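Local coordinates for protein putative sortase (Streptococcus pneumoniae, PDB 2W1J) that probably acts as a class C sortase, a transpeptidase that helps build the pilus fibre on the surface of the pneumococcus, at residues A93-L96 / E97-L101; K129-V132 / G133-F136. All coordinates share one frame; numbering follows the deposited sequence.

Contact 1 (A93-L96 / E97-L101); sequences AGHL and EGTSL
Leu96 O is gripped twice by Thr99. The hydroxyl Thr99 OG1 donates to Leu96 O at 2.8 Å, in the carbonyl plane and on a lone pair. The backbone Thr99 N gives a second bond to the same Leu96 O at 3.1 Å. The Thr99 torsion (chi1 75°) sets OG1 between its own N and carbonyl carbon, and this turns the hydroxyl back onto the turn. Thr99 OG1 also accepts from Val111 N, so the turn is tied to strand 108-113.

The imidazole of His95, just before the turn, reaches Ser100, just after it. Its NE2 donates to Ser100 O at 2.8 Å with an N-H...O angle of 152°. The NE2 approaches from above the Ser100 carbonyl plane, off any lone pair. On the other side of the ring, ND1 is bonded to Tyr56 OH. With both nitrogens engaged, the ring's rotation is fixed.

Residues Leu96 to Thr99 form a type II beta turn that follows strand 93-95 of the sortase beta-barrel. Gly98 has the positive phi (102°) usual for the third position of such a turn, which glycine adopts easily.

Carbon packing surrounds these bonds. Leu96 CD2 meets the methyl Thr99 CG2 at 4.1 Å, the two side chains crossing at about a right angle. Leu101 CD2 lies 4.1 Å from His95 CE1. Leu101 also packs on Ala28 and Phe31 of helix 18-33, while Leu96 rests on Val39 and Val111.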
loop_
_atom_site.group_PDB
_atom_site.type_symbol
_atom_site.label_atom_id
_atom_site.label_comp_id
_atom_site.label_asym_id
_atom_site.label_seq_id
_atom_site.Cartn_x
_atom_site.Cartn_y
_atom_site.Cartn_z
ATOM N N ALA A 93 2.613 3.484 -6.538
ATOM C CA ALA A 93 2.954 3.018 -5.203
ATOM C C ALA A 93 3.336 1.542 -5.247
ATOM O O ALA A 93 2.868 0.785 -6.116
ATOM C CB ALA A 93 1.773 3.225 -4.247
ATOM N N GLY A 94 4.169 1.125 -4.302
ATOM C CA GLY A 94 4.572 -0.273 -4.186
ATOM C C GLY A 94 4.155 -0.866 -2.857
ATOM O O GLY A 94 4.250 -0.227 -1.812
ATOM N N HIS A 95 3.701 -2.107 -2.886
ATOM C CA HIS A 95 3.383 -2.818 -1.660
ATOM C C HIS A 95 4.667 -3.373 -1.047
ATOM O O HIS A 95 5.469 -4.010 -1.739
ATOM C CB HIS A 95 2.412 -3.948 -1.974
ATOM C CG HIS A 95 2.160 -4.845 -0.809
ATOM N ND1 HIS A 95 2.786 -6.064 -0.659
ATOM C CD2 HIS A 95 1.377 -4.678 0.284
ATOM C CE1 HIS A 95 2.398 -6.611 0.479
ATOM N NE2 HIS A 95 1.548 -5.790 1.071
ATOM N N LEU A 96 4.862 -3.137 0.247
ATOM C CA LEU A 96 6.055 -3.598 0.939
ATOM C C LEU A 96 5.996 -5.097 1.223
ATOM O O LEU A 96 5.218 -5.566 2.057
ATOM C CB LEU A 96 6.256 -2.812 2.234
ATOM C CG LEU A 96 7.579 -2.998 2.992
ATOM C CD1 LEU A 96 8.782 -2.651 2.127
ATOM C CD2 LEU A 96 7.586 -2.160 4.259
ATOM N N GLU A 97 6.827 -5.863 0.524
ATOM C CA GLU A 97 6.820 -7.309 0.690
ATOM C C GLU A 97 7.203 -7.676 2.118
ATOM O O GLU A 97 8.086 -7.055 2.711
ATOM C CB GLU A 97 7.754 -7.980 -0.322
ATOM C CG GLU A 97 7.650 -9.504 -0.319
ATOM C CD GLU A 97 8.370 -10.171 -1.483
ATOM O OE1 GLU A 97 9.069 -9.470 -2.248
ATOM O OE2 GLU A 97 8.233 -11.408 -1.629
ATOM N N GLY A 98 6.508 -8.663 2.679
ATOM C CA GLY A 98 6.648 -8.992 4.090
ATOM C C GLY A 98 5.494 -8.455 4.918
ATOM O O GLY A 98 5.302 -8.888 6.048
ATOM N N THR A 99 4.729 -7.511 4.365
ATOM C CA THR A 99 3.534 -6.999 5.038
ATOM C C THR A 99 2.277 -7.631 4.433
ATOM O O THR A 99 2.333 -8.272 3.384
ATOM C CB THR A 99 3.467 -5.444 5.037
ATOM O OG1 THR A 99 3.101 -4.932 3.744
ATOM C CG2 THR A 99 4.802 -4.855 5.493
ATOM N N SER A 100 1.134 -7.466 5.091
ATOM C CA SER A 100 -0.100 -8.102 4.635
ATOM C C SER A 100 -0.514 -7.575 3.266
ATOM O O SER A 100 -0.352 -6.373 2.979
ATOM C CB SER A 100 -1.238 -7.791 5.607
ATOM O OG SER A 100 -0.915 -8.113 6.946
ATOM N N LEU A 101 -1.080 -8.447 2.434
ATOM C CA LEU A 101 -1.757 -7.969 1.233
ATOM C C LEU A 101 -2.933 -7.080 1.613
ATOM O O LEU A 101 -3.548 -7.271 2.676
ATOM C CB LEU A 101 -2.265 -9.143 0.413
ATOM C CG LEU A 101 -1.189 -10.098 -0.104
ATOM C CD1 LEU A 101 -1.841 -11.289 -0.782
ATOM C CD2 LEU A 101 -0.278 -9.359 -1.083
#

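Contact 2 (K129-V132 / G133-F136); sequences KLKV and GDKF
Lys131 to Asp134 make a type II beta turn, closed by Asp134 N donating to Lys131 O at 3.0 Å. Gly133 sits at its third position with positive phi, a backbone shape that comes readily to glycine.

The side chain of Asp134 folds back over the turn it closes. Its CG lies beside its own backbone N (chi1 -71°), which brings the carboxylate in front of the amide of Lys131. There OD2 accepts from Lys131 N at 2.8 Å, and the bond is nearly straight at 167°. The N-H comes from above the carboxylate plane, 57° out of it. Lys131 and Asp134 are thus joined by two bonds running in opposite directions, one through the backbone and one through the carboxylate.

Two waters extend the grip of the carboxylate. The first donates to Asp134 OD2 and to Lys129 O, linking the acid to the chain ahead of the turn. The second donates to Asp134 OD1 at 2.7 Å and to Val132 O within the turn. With the Lys131 N bond on OD2 and a water on each oxygen, the rotation of the carboxylate is probably restrained.

Carbon also lines the carboxylate: Leu130 CD2 and Lys131 CB each lie 3.8 Å from Asp134 OD2.

This surface turn delivers the chain into strand 135-139 of the sortase beta-barrel, next to strand 144-155. Gly133 and Asp134 bond through the backbone to Val149 of that neighbouring strand. The buried Leu130 side chain packs on Ile71 of strand 65-71 and Val189 of strand 185-194, and Phe136 packs against Ile71, Val172 and Leu174.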
loop_
_atom_site.group_PDB
_atom_site.type_symbol
_atom_site.label_atom_id
_atom_site.label_comp_id
_atom_site.label_asym_id
_atom_site.label_seq_id
_atom_site.Cartn_x
_atom_site.Cartn_y
_atom_site.Cartn_z
ATOM N N LYS A 129 0.818 16.599 4.696
ATOM C CA LYS A 129 -0.377 17.399 4.942
ATOM C C LYS A 129 -1.457 16.624 5.688
ATOM O O LYS A 129 -2.401 17.219 6.207
ATOM C CB LYS A 129 -0.976 17.926 3.634
ATOM C CG LYS A 129 -0.087 18.925 2.904
ATOM C CD LYS A 129 -0.706 19.440 1.604
ATOM C CE LYS A 129 -1.957 20.264 1.842
ATOM N NZ LYS A 129 -2.490 20.799 0.551
ATOM N N LEU A 130 -1.354 15.296 5.712
ATOM C CA LEU A 130 -2.393 14.479 6.316
ATOM C C LEU A 130 -2.424 14.635 7.823
ATOM O O LEU A 130 -1.383 14.720 8.486
ATOM C CB LEU A 130 -2.203 13.009 5.950
ATOM C CG LEU A 130 -2.388 12.706 4.470
ATOM C CD1 LEU A 130 -2.180 11.216 4.245
ATOM C CD2 LEU A 130 -3.755 13.178 3.968
ATOM N N LYS A 131 -3.643 14.641 8.352
ATOM C CA LYS A 131 -3.882 14.818 9.778
ATOM C C LYS A 131 -4.586 13.593 10.328
ATOM O O LYS A 131 -5.312 12.908 9.603
ATOM C CB LYS A 131 -4.774 16.031 10.017
ATOM C CG LYS A 131 -4.141 17.340 9.567
ATOM C CD LYS A 131 -5.008 18.531 9.931
ATOM C CE LYS A 131 -4.914 18.842 11.421
ATOM N NZ LYS A 131 -5.608 20.120 11.798
ATOM N N VAL A 132 -4.400 13.324 11.614
ATOM C CA VAL A 132 -5.216 12.310 12.257
ATOM C C VAL A 132 -6.691 12.618 11.966
ATOM O O VAL A 132 -7.108 13.782 11.927
ATOM C CB VAL A 132 -4.935 12.225 13.769
ATOM C CG1 VAL A 132 -3.527 11.710 14.012
ATOM C CG2 VAL A 132 -5.170 13.574 14.460
ATOM N N GLY A 133 -7.470 11.568 11.738
ATOM C CA GLY A 133 -8.874 11.730 11.368
ATOM C C GLY A 133 -9.127 11.764 9.869
ATOM O O GLY A 133 -10.242 11.501 9.420
ATOM N N ASP A 134 -8.116 12.102 9.070
ATOM C CA ASP A 134 -8.287 12.053 7.626
ATOM C C ASP A 134 -8.520 10.619 7.164
ATOM O O ASP A 134 -8.022 9.668 7.772
ATOM C CB ASP A 134 -7.086 12.652 6.877
ATOM C CG ASP A 134 -6.986 14.158 7.008
ATOM O OD1 ASP A 134 -7.968 14.802 7.443
ATOM O OD2 ASP A 134 -5.913 14.696 6.667
ATOM N N LYS A 135 -9.239 10.470 6.055
ATOM C CA LYS A 135 -9.564 9.152 5.509
ATOM C C LYS A 135 -8.774 8.832 4.245
ATOM O O LYS A 135 -8.392 9.719 3.474
ATOM C CB LYS A 135 -11.072 9.034 5.246
ATOM C CG LYS A 135 -11.901 9.076 6.546
ATOM C CD LYS A 135 -13.388 8.905 6.284
ATOM C CE LYS A 135 -14.196 9.093 7.559
ATOM N NZ LYS A 135 -15.655 9.054 7.283
ATOM N N PHE A 136 -8.514 7.546 4.044
ATOM C CA PHE A 136 -8.023 7.077 2.766
ATOM C C PHE A 136 -8.681 5.755 2.431
ATOM O O PHE A 136 -9.268 5.105 3.300
ATOM C CB PHE A 136 -6.491 7.049 2.678
ATOM C CG PHE A 136 -5.809 6.109 3.642
ATOM C CD1 PHE A 136 -5.556 4.791 3.285
ATOM C CD2 PHE A 136 -5.350 6.564 4.865
ATOM C CE1 PHE A 136 -4.877 3.933 4.154
ATOM C CE2 PHE A 136 -4.664 5.710 5.739
ATOM C CZ PHE A 136 -4.424 4.398 5.377
HETATM O O HOH W 1 -5.203 17.181 5.715
HETATM O O HOH W 2 -8.907 15.171 9.990
#

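In the fold
Both contacts are type II turns with glycine in the third position, and both adjoin strands of the same sheet. Contact 1 is buried, its centre about 6 Å from the centre of the chain, just after strand 93-95. Contact 2 is at the surface, about 16 Å out, where strand 135-139 begins. Their centres are about 21 Å apart and they do not touch. The chemistry follows the setting. In contact 1, hydroxyl, imidazole and carbonyl groups are satisfied by protein partners, including Tyr56 and strand 108-113. In contact 2, a carboxylate reinforces the backbone bond, together with ordered water.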